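Local coordinates for cytosolic ACYL coenzyme A thioester hydrolase (Mus musculus, PDB 2V1O), which hydrolyses fatty acyl-CoAs, preferentially palmitoyl-CoA, to free fatty acids and coenzyme A, and is seen here as its N-terminal hotdog domain, at the interface of chains A and B and the interface of chains A and C. Coordinates in Å, arbitrary orientation; residue numbers count along the deposited sequence, not the author numbering. Chains: chain A/B/C, Cytosolic ACYL coenzyme A thioester hydrolase.

Contact 1: the interface of chains A and B. Residues chain A 32, 35-36, 39, 46; chain B 91, 93-94.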
loop_
_atom_site.group_PDB
_atom_site.type_symbol
_atom_site.label_atom_id
_atom_site.label_comp_id
_atom_site.label_asym_id
_atom_site.label_seq_id
_atom_site.Cartn_x
_atom_site.Cartn_y
_atom_site.Cartn_z
ATOM N N ILE A 32 -1.072 6.698 -18.777
ATOM C CA ILE A 32 -2.279 6.151 -19.417
ATOM C C ILE A 32 -2.524 6.792 -20.784
ATOM O O ILE A 32 -2.712 6.091 -21.791
ATOM C CB ILE A 32 -3.533 6.321 -18.533
ATOM C CG1 ILE A 32 -3.484 5.349 -17.349
ATOM C CG2 ILE A 32 -4.821 6.110 -19.357
ATOM C CD1 ILE A 32 -4.403 5.752 -16.185
ATOM N N THR A 35 0.383 5.918 -23.440
ATOM C CA THR A 35 0.333 4.508 -23.857
ATOM C C THR A 35 -0.857 4.247 -24.790
ATOM O O THR A 35 -0.691 3.642 -25.848
ATOM C CB THR A 35 0.311 3.553 -22.644
ATOM O OG1 THR A 35 1.552 3.671 -21.930
ATOM C CG2 THR A 35 0.111 2.104 -23.089
ATOM N N ARG A 36 -2.049 4.722 -24.417
ATOM C CA ARG A 36 -3.230 4.562 -25.267
ATOM C C ARG A 36 -2.972 5.152 -26.655
ATOM O O ARG A 36 -3.205 4.506 -27.688
ATOM C CB ARG A 36 -4.450 5.243 -24.637
ATOM C CG ARG A 36 -5.739 4.995 -25.431
ATOM C CD ARG A 36 -6.829 5.985 -25.080
ATOM N NE ARG A 36 -7.349 5.808 -23.728
ATOM C CZ ARG A 36 -7.105 6.624 -22.700
ATOM N NH1 ARG A 36 -6.322 7.686 -22.851
ATOM N NH2 ARG A 36 -7.643 6.369 -21.510
ATOM N N ASN A 39 -0.511 3.210 -28.992
ATOM C CA ASN A 39 -1.105 1.984 -29.531
ATOM C C ASN A 39 -2.369 2.207 -30.382
ATOM O O ASN A 39 -2.996 1.243 -30.850
ATOM C CB ASN A 39 -1.408 1.016 -28.382
ATOM C CG ASN A 39 -0.149 0.489 -27.728
ATOM O OD1 ASN A 39 0.548 -0.364 -28.286
ATOM N ND2 ASN A 39 0.153 0.995 -26.544
ATOM N N CYS A 46 3.285 -1.483 -27.366
ATOM C CA CYS A 46 4.269 -0.716 -26.623
ATOM C C CYS A 46 3.701 -0.141 -25.341
ATOM O O CYS A 46 2.473 -0.132 -25.125
ATOM C CB CYS A 46 4.806 0.410 -27.505
ATOM S SG CYS A 46 3.552 1.598 -28.011
ATOM N N GLU B 91 -10.953 -0.624 -19.946
ATOM C CA GLU B 91 -10.384 -0.187 -21.202
ATOM C C GLU B 91 -9.018 -0.810 -21.374
ATOM O O GLU B 91 -8.136 -0.645 -20.532
ATOM C CB GLU B 91 -10.265 1.335 -21.253
ATOM C CG GLU B 91 -9.709 1.819 -22.561
ATOM C CD GLU B 91 -9.292 3.268 -22.545
ATOM O OE1 GLU B 91 -9.109 3.853 -21.452
ATOM O OE2 GLU B 91 -9.133 3.816 -23.648
ATOM N N ILE B 93 -5.819 -0.408 -23.171
ATOM C CA ILE B 93 -5.147 0.691 -23.874
ATOM C C ILE B 93 -4.146 0.226 -24.932
ATOM O O ILE B 93 -3.562 1.053 -25.642
ATOM C CB ILE B 93 -4.545 1.763 -22.921
ATOM C CG1 ILE B 93 -3.503 1.157 -21.964
ATOM C CG2 ILE B 93 -5.668 2.496 -22.172
ATOM C CD1 ILE B 93 -2.780 2.205 -21.113
ATOM N N LEU B 94 -3.943 -1.086 -25.046
ATOM C CA LEU B 94 -3.167 -1.605 -26.172
ATOM C C LEU B 94 -4.073 -1.902 -27.364
ATOM O O LEU B 94 -3.764 -1.525 -28.490
ATOM C CB LEU B 94 -2.358 -2.851 -25.790
ATOM C CG LEU B 94 -1.426 -2.844 -24.571
ATOM C CD1 LEU B 94 -0.531 -4.085 -24.609
ATOM C CD2 LEU B 94 -0.572 -1.599 -24.465
HETATM O O HOH W 1 -4.837 2.258 -27.959
HETATM O O HOH W 2 -5.265 0.160 -30.218
#
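A:Arg36 sends CG anti to its backbone N (chi1 -175°), then bends at chi3, which turns its guanidinium side-on to B:Glu91. B:Glu91 comes in on a chain extended beyond CG, and the two side chains meet at about a right angle. A:Arg36 lies near the end of helix 19-38, the long helix of the hotdog fold; B:Glu91 ends strand 82-91 of the partner domain. The salt bridge is two-pronged. NE of A:Arg36 donates to carboxylate OE2 of B:Glu91 at 2.7 Å, on the syn side but out of the carboxylate plane. NH2 of A:Arg36 donates to OE1 of B:Glu91 at 2.9 Å, on its syn lone pair. The two planes are only 23° apart, and two nearly straight bonds fix the rotation of both groups.

B:Ile93, in the loop after the strand, places CG1 between its backbone N and carbonyl carbon (chi1 60°). Its CD1 packs on the methyl CG2 of A:Thr35 at 3.5 Å, while CG2 lies against CB of A:Arg36. Next along the loop, B:Leu94 runs beside A:Asn39, pointing the same way. Its CD2 touches ND2 of A:Asn39 at 3.4 Å and also meets the backbone O of A:Cys46.

The rotation of the A:Asn39 amide is set by bonds within chain A. ND2 of A:Asn39 donates to O of A:Cys46 at 2.9 Å, nearly straight and in the amide plane, and also to O of A:Thr35, tilted from that plane. OD1 takes the backbone N-H of A:Cys46 on a lone pair. These bonds tie the helix end to strand 46-53. Two linked waters bridge the backbones: water 1 joins O of A:Arg36 to O of B:Ile93, and water 2 joins O of A:Asn39 to O of B:Leu94.

Contact 2: the interface of chains A and C. Residues chain A 50-53; chain C 19, 56-58.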
loop_
_atom_site.group_PDB
_atom_site.type_symbol
_atom_site.label_atom_id
_atom_site.label_comp_id
_atom_site.label_asym_id
_atom_site.label_seq_id
_atom_site.Cartn_x
_atom_site.Cartn_y
_atom_site.Cartn_z
ATOM N N LEU A 50 8.274 7.428 -19.163
ATOM C CA LEU A 50 8.537 8.842 -18.864
ATOM C C LEU A 50 9.979 9.205 -19.186
ATOM O O LEU A 50 10.912 8.648 -18.603
ATOM C CB LEU A 50 8.219 9.191 -17.400
ATOM C CG LEU A 50 8.434 10.665 -17.016
ATOM C CD1 LEU A 50 7.431 11.567 -17.727
ATOM C CD2 LEU A 50 8.347 10.857 -15.522
ATOM N N ALA A 51 10.148 10.146 -20.107
ATOM C CA ALA A 51 11.479 10.639 -20.465
ATOM C C ALA A 51 11.853 11.944 -19.755
ATOM O O ALA A 51 13.021 12.159 -19.419
ATOM C CB ALA A 51 11.609 10.792 -21.985
ATOM N N ARG A 52 10.874 12.813 -19.518
ATOM C CA ARG A 52 11.169 14.152 -19.019
ATOM C C ARG A 52 9.980 14.758 -18.286
ATOM O O ARG A 52 8.827 14.583 -18.692
ATOM C CB ARG A 52 11.551 15.057 -20.203
ATOM C CG ARG A 52 11.990 16.483 -19.873
ATOM C CD ARG A 52 12.383 17.151 -21.187
ATOM N NE ARG A 52 12.712 18.571 -21.107
ATOM C CZ ARG A 52 13.949 19.059 -21.029
ATOM N NH1 ARG A 52 14.995 18.242 -20.955
ATOM N NH2 ARG A 52 14.145 20.376 -21.008
ATOM N N VAL A 53 10.288 15.456 -17.203
ATOM C CA VAL A 53 9.326 16.317 -16.517
ATOM C C VAL A 53 9.814 17.754 -16.659
ATOM O O VAL A 53 10.953 18.074 -16.300
ATOM C CB VAL A 53 9.209 15.959 -15.022
ATOM C CG1 VAL A 53 8.201 16.881 -14.326
ATOM C CG2 VAL A 53 8.818 14.491 -14.862
ATOM N N GLY C 19 8.027 6.284 -13.833
ATOM C CA GLY C 19 8.566 7.602 -13.482
ATOM C C GLY C 19 7.942 8.139 -12.193
ATOM O O GLY C 19 8.645 8.683 -11.350
ATOM N N THR C 56 13.725 17.701 -15.317
ATOM C CA THR C 56 14.538 16.507 -15.091
ATOM C C THR C 56 14.323 15.481 -16.195
ATOM O O THR C 56 13.200 15.303 -16.678
ATOM C CB THR C 56 14.313 15.888 -13.671
ATOM O OG1 THR C 56 15.246 14.821 -13.463
ATOM C CG2 THR C 56 12.901 15.350 -13.504
ATOM N N ASP C 57 15.416 14.825 -16.589
ATOM C CA ASP C 57 15.398 13.792 -17.614
ATOM C C ASP C 57 15.661 12.429 -17.007
ATOM O O ASP C 57 16.556 12.277 -16.169
ATOM C CB ASP C 57 16.482 14.054 -18.667
ATOM C CG ASP C 57 16.254 15.337 -19.444
ATOM O OD1 ASP C 57 15.105 15.608 -19.850
ATOM O OD2 ASP C 57 17.240 16.068 -19.668
ATOM N N PHE C 58 14.902 11.439 -17.461
ATOM C CA PHE C 58 15.124 10.050 -17.061
ATOM C C PHE C 58 15.978 9.337 -18.095
ATOM O O PHE C 58 15.570 9.162 -19.246
ATOM C CB PHE C 58 13.789 9.352 -16.779
ATOM C CG PHE C 58 13.095 9.907 -15.576
ATOM C CD1 PHE C 58 13.353 9.380 -14.314
ATOM C CD2 PHE C 58 12.250 11.008 -15.689
ATOM C CE1 PHE C 58 12.739 9.909 -13.185
ATOM C CE2 PHE C 58 11.638 11.547 -14.569
ATOM C CZ PHE C 58 11.877 10.991 -13.316
HETATM O O HOH W 3 7.684 5.844 -16.837
#
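A:Val53 and C:Thr56 pair through their backbones as an antiparallel bridge between two hotdog domains. N of A:Val53 donates to O of C:Thr56 at 3.0 Å, and N of C:Thr56 returns a bond to O of A:Val53. The end of strand 46-53 in chain A thus pairs with the short strand 56-57 of chain C. Just past that strand, N of C:Phe58 donates to O of A:Ala51 at 2.8 Å.

A:Arg52 and C:Asp57 also form a bridge pair, and their side chains run side by side in the same direction. The arginine is stretched from CG to NE, with CG anti to the backbone N (chi1 -176°), and its stem passes along the carboxylate. NH1 of A:Arg52 donates to OD1 of C:Asp57 at 2.9 Å, making a salt bridge. It uses the syn lone pair of OD1, but the bond is bent, 143° at the hydrogen. The oxygen is tilted out of the guanidinium plane; the two flat groups are 30° apart.

The ring of C:Phe58 packs beside A:Leu50. Methyl CD2 of A:Leu50 meets CE2 of the ring at 3.5 Å, and the two side chains cross obliquely. The same CD2 meets CA of C:Gly19, at the start of helix 19-38, at 3.8 Å. CG2 of A:Val53 touches CE2 of C:Phe58 more loosely, at 4.1 Å. CB of C:Phe58 rests on the backbone O of A:Leu50.

C:Gly19, C:Asp57 and C:Phe58 also line a coenzyme A pocket. Farther out, water 3 links the backbone N of A:Leu50 to that of C:Gly19, joining strand to helix start.

Contact 1 and contact 2 join chain A to two different copies, and their centres lie about 19 Å apart. Strand 46-53 of chain A serves both: its first residue, A:Cys46, belongs to contact 1, and A:Leu50 to A:Val53 belong to contact 2. Helix 19-38 also recurs, its C-terminal part in contact 1 and its start, from chain C, in contact 2. Each interface is two-fold symmetric, which fits the homohexamer reported for the protein. The centres are about 33 Å and 25 Å from the active-site A:Asn12 of the same chain. Both patches hold subunits together, and contact 2 also borders a coenzyme A pocket.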